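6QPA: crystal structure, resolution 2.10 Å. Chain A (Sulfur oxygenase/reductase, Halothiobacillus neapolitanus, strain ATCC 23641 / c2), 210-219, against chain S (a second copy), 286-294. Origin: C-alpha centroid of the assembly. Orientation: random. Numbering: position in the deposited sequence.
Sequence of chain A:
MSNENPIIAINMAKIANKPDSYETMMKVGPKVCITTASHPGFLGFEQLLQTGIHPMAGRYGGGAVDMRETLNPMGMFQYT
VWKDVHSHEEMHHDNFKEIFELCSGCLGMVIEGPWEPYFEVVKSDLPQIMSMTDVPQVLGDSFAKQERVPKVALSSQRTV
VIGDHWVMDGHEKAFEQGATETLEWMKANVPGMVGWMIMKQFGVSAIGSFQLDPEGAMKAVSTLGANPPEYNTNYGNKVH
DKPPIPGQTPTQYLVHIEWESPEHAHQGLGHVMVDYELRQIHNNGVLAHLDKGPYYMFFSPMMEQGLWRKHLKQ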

# COMPACT_ATOMS: atom_id res chain seq x y z
N PHE A 210 -20.47 39.29 -38.78
CA PHE A 210 -19.35 40.04 -38.23
C PHE A 210 -18.39 40.51 -39.33
O PHE A 210 -17.17 40.59 -39.13
CB PHE A 210 -18.62 39.21 -37.18
CG PHE A 210 -18.09 40.02 -36.05
CD1 PHE A 210 -18.95 40.65 -35.18
CD2 PHE A 210 -16.72 40.16 -35.86
CE1 PHE A 210 -18.47 41.40 -34.13
CE2 PHE A 210 -16.22 40.91 -34.82
CZ PHE A 210 -17.10 41.53 -33.95
N GLN A 211 -18.92 40.81 -40.52
CA GLN A 211 -18.12 41.25 -41.66
C GLN A 211 -18.26 42.76 -41.76
O GLN A 211 -19.12 43.27 -42.48
CB GLN A 211 -18.55 40.54 -42.94
CG GLN A 211 -18.24 39.04 -42.96
CD GLN A 211 -16.74 38.71 -43.03
OE1 GLN A 211 -16.35 37.56 -42.82
NE2 GLN A 211 -15.90 39.69 -43.36
N LEU A 212 -17.42 43.49 -41.02
CA LEU A 212 -17.50 44.95 -40.96
C LEU A 212 -16.61 45.59 -42.03
O LEU A 212 -15.90 44.91 -42.78
CB LEU A 212 -17.13 45.45 -39.57
CG LEU A 212 -17.90 44.80 -38.41
CD1 LEU A 212 -17.46 45.38 -37.07
CD2 LEU A 212 -19.37 45.03 -38.61
N ASP A 213 -16.69 46.92 -42.14
CA ASP A 213 -15.74 47.68 -42.94
C ASP A 213 -14.35 47.54 -42.29
O ASP A 213 -14.24 47.11 -41.14
CB ASP A 213 -16.16 49.15 -43.00
CG ASP A 213 -15.99 49.83 -41.68
OD1 ASP A 213 -16.63 49.39 -40.71
OD2 ASP A 213 -15.21 50.80 -41.59
N PRO A 214 -13.28 47.88 -43.02
CA PRO A 214 -11.93 47.65 -42.46
C PRO A 214 -11.67 48.36 -41.14
O PRO A 214 -11.05 47.77 -40.24
CB PRO A 214 -11.00 48.17 -43.57
CG PRO A 214 -11.78 48.00 -44.81
CD PRO A 214 -13.21 48.34 -44.42
N GLU A 215 -12.11 49.61 -41.00
CA GLU A 215 -11.88 50.30 -39.73
C GLU A 215 -12.66 49.65 -38.60
O GLU A 215 -12.14 49.51 -37.49
CB GLU A 215 -12.23 51.78 -39.84
CG GLU A 215 -11.19 52.62 -40.57
CD GLU A 215 -9.84 52.63 -39.83
OE1 GLU A 215 -9.84 52.52 -38.58
OE2 GLU A 215 -8.79 52.74 -40.50
N GLY A 216 -13.89 49.22 -38.88
CA GLY A 216 -14.67 48.49 -37.89
C GLY A 216 -14.03 47.18 -37.48
O GLY A 216 -14.15 46.75 -36.33
N ALA A 217 -13.41 46.48 -38.43
CA ALA A 217 -12.73 45.24 -38.08
C ALA A 217 -11.61 45.52 -37.09
O ALA A 217 -11.46 44.79 -36.10
CB ALA A 217 -12.16 44.57 -39.34
N MET A 218 -10.86 46.60 -37.32
CA MET A 218 -9.81 47.01 -36.40
C MET A 218 -10.38 47.32 -35.02
O MET A 218 -9.90 46.80 -34.01
CB MET A 218 -9.08 48.24 -36.95
CG MET A 218 -8.34 48.08 -38.26
SD MET A 218 -7.10 46.79 -38.22
CE MET A 218 -7.92 45.47 -39.12
N LYS A 219 -11.43 48.16 -34.96
CA LYS A 219 -12.01 48.55 -33.68
C LYS A 219 -12.64 47.36 -32.96
O LYS A 219 -12.69 47.33 -31.73
CB LYS A 219 -13.06 49.66 -33.87
CG LYS A 219 -12.50 51.02 -34.35
CD LYS A 219 -11.49 51.66 -33.39
CE LYS A 219 -10.90 52.96 -33.98
NZ LYS A 219 -9.76 53.51 -33.20
N VAL S 286 -7.16 44.85 -49.17
CA VAL S 286 -7.69 43.50 -48.97
C VAL S 286 -9.03 43.53 -48.25
O VAL S 286 -10.04 43.12 -48.82
CB VAL S 286 -6.67 42.61 -48.23
CG1 VAL S 286 -7.30 41.25 -47.87
CG2 VAL S 286 -5.45 42.42 -49.11
N LEU S 287 -9.04 44.02 -47.00
CA LEU S 287 -10.25 43.94 -46.18
C LEU S 287 -11.43 44.66 -46.83
O LEU S 287 -12.58 44.24 -46.68
CB LEU S 287 -9.99 44.52 -44.79
CG LEU S 287 -9.01 43.76 -43.92
CD1 LEU S 287 -8.98 44.34 -42.50
CD2 LEU S 287 -9.41 42.29 -43.89
N ALA S 288 -11.17 45.75 -47.56
CA ALA S 288 -12.24 46.52 -48.19
C ALA S 288 -12.96 45.76 -49.29
O ALA S 288 -14.03 46.21 -49.72
CB ALA S 288 -11.69 47.83 -48.78
N HIS S 289 -12.41 44.63 -49.75
CA HIS S 289 -12.94 43.92 -50.91
C HIS S 289 -13.54 42.56 -50.57
O HIS S 289 -13.83 41.78 -51.48
CB HIS S 289 -11.86 43.78 -51.98
CG HIS S 289 -11.26 45.09 -52.39
ND1 HIS S 289 -12.01 46.12 -52.92
CD2 HIS S 289 -9.99 45.56 -52.32
CE1 HIS S 289 -11.23 47.16 -53.16
NE2 HIS S 289 -10.00 46.85 -52.80
N LEU S 290 -13.74 42.26 -49.29
CA LEU S 290 -14.12 40.93 -48.86
C LEU S 290 -15.60 40.85 -48.54
O LEU S 290 -16.15 41.75 -47.89
CB LEU S 290 -13.33 40.51 -47.61
CG LEU S 290 -11.82 40.52 -47.75
CD1 LEU S 290 -11.20 39.97 -46.47
CD2 LEU S 290 -11.41 39.69 -48.97
N ASP S 291 -16.23 39.77 -49.01
CA ASP S 291 -17.49 39.31 -48.41
C ASP S 291 -17.26 38.43 -47.19
O ASP S 291 -18.09 38.43 -46.27
CB ASP S 291 -18.33 38.51 -49.42
CG ASP S 291 -19.08 39.41 -50.36
OD1 ASP S 291 -19.41 40.53 -49.93
OD2 ASP S 291 -19.36 38.98 -51.49
N LYS S 292 -16.17 37.66 -47.18
CA LYS S 292 -15.89 36.75 -46.08
C LYS S 292 -14.39 36.69 -45.82
O LYS S 292 -13.57 36.72 -46.75
CB LYS S 292 -16.44 35.33 -46.37
CG LYS S 292 -16.35 34.38 -45.16
CD LYS S 292 -17.05 33.06 -45.46
CE LYS S 292 -17.15 32.18 -44.20
NZ LYS S 292 -17.92 30.94 -44.47
N GLY S 293 -14.02 36.59 -44.55
CA GLY S 293 -12.65 36.44 -44.16
C GLY S 293 -12.04 37.74 -43.68
O GLY S 293 -12.74 38.73 -43.45
N PRO S 294 -10.71 37.76 -43.49
CA PRO S 294 -9.86 36.58 -43.72
C PRO S 294 -9.89 35.54 -42.59
O PRO S 294 -10.11 35.88 -41.43
CB PRO S 294 -8.45 37.18 -43.87
CG PRO S 294 -8.51 38.46 -43.14
CD PRO S 294 -9.92 38.96 -43.18

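The apolar centre of this contact is Leu S287. Its CA-to-CB bond points toward chain A, and its side chain (chi1 m, chi2 t) meets one side of the helix that begins at Pro A214. The CA atoms of Pro A214 and Leu S287 lie 5.5 Å apart, so the backbones approach closely here. Pro A214 CG packs 3.9 Å from Leu S287 CB. Met A218 CE reaches Leu S287 CD1 at 3.7 Å. The CA-to-CB bond of Met A218 points sideways, but its flexible chain, with chi1 and chi2 both m, brings the methyl end nearer. Ala A217 adds a looser contact, CB to Leu S287 CD1 at 4.5 Å.

Pro A214 also touches the next residue of chain S. Pro A214 CG lies 3.6 Å from Ala S288 N and 4.0 Å from Ala S288 CB. Proline suits the first turn of a helix, where its missing N-H costs no helical hydrogen bond. Asp A213 precedes it as the N-cap. Its CA-to-CB bond points away from chain S, and its carboxylate accepts weak bonds from Gly A216 N.

The polar edge is formed by Gln A211. Its CA-to-CB bond points toward chain S, and the bends at chi1 and chi2, both m, place the amide beside the backbone of Gly S293. Gly S293 N donates to Gln A211 OE1 at 3.1 Å. Gln A211 NE2 donates to Gly S293 O at 3.3 Å, a weak but nearly straight bond. The amide suits this place because it can accept and donate at once, matching both backbone groups of one residue. Gly S293 has a phi of 101° and a psi of -170°, where a CB would jam against the preceding carbonyl O. Gln A211 CG also lies 3.4 Å from Asp S291 O. Together the two stretches bury 319 Å², both sides summed. Gln A211 (81 Å²), Leu S287 (68 Å²) and Pro A214 (57 Å²) account for most of it.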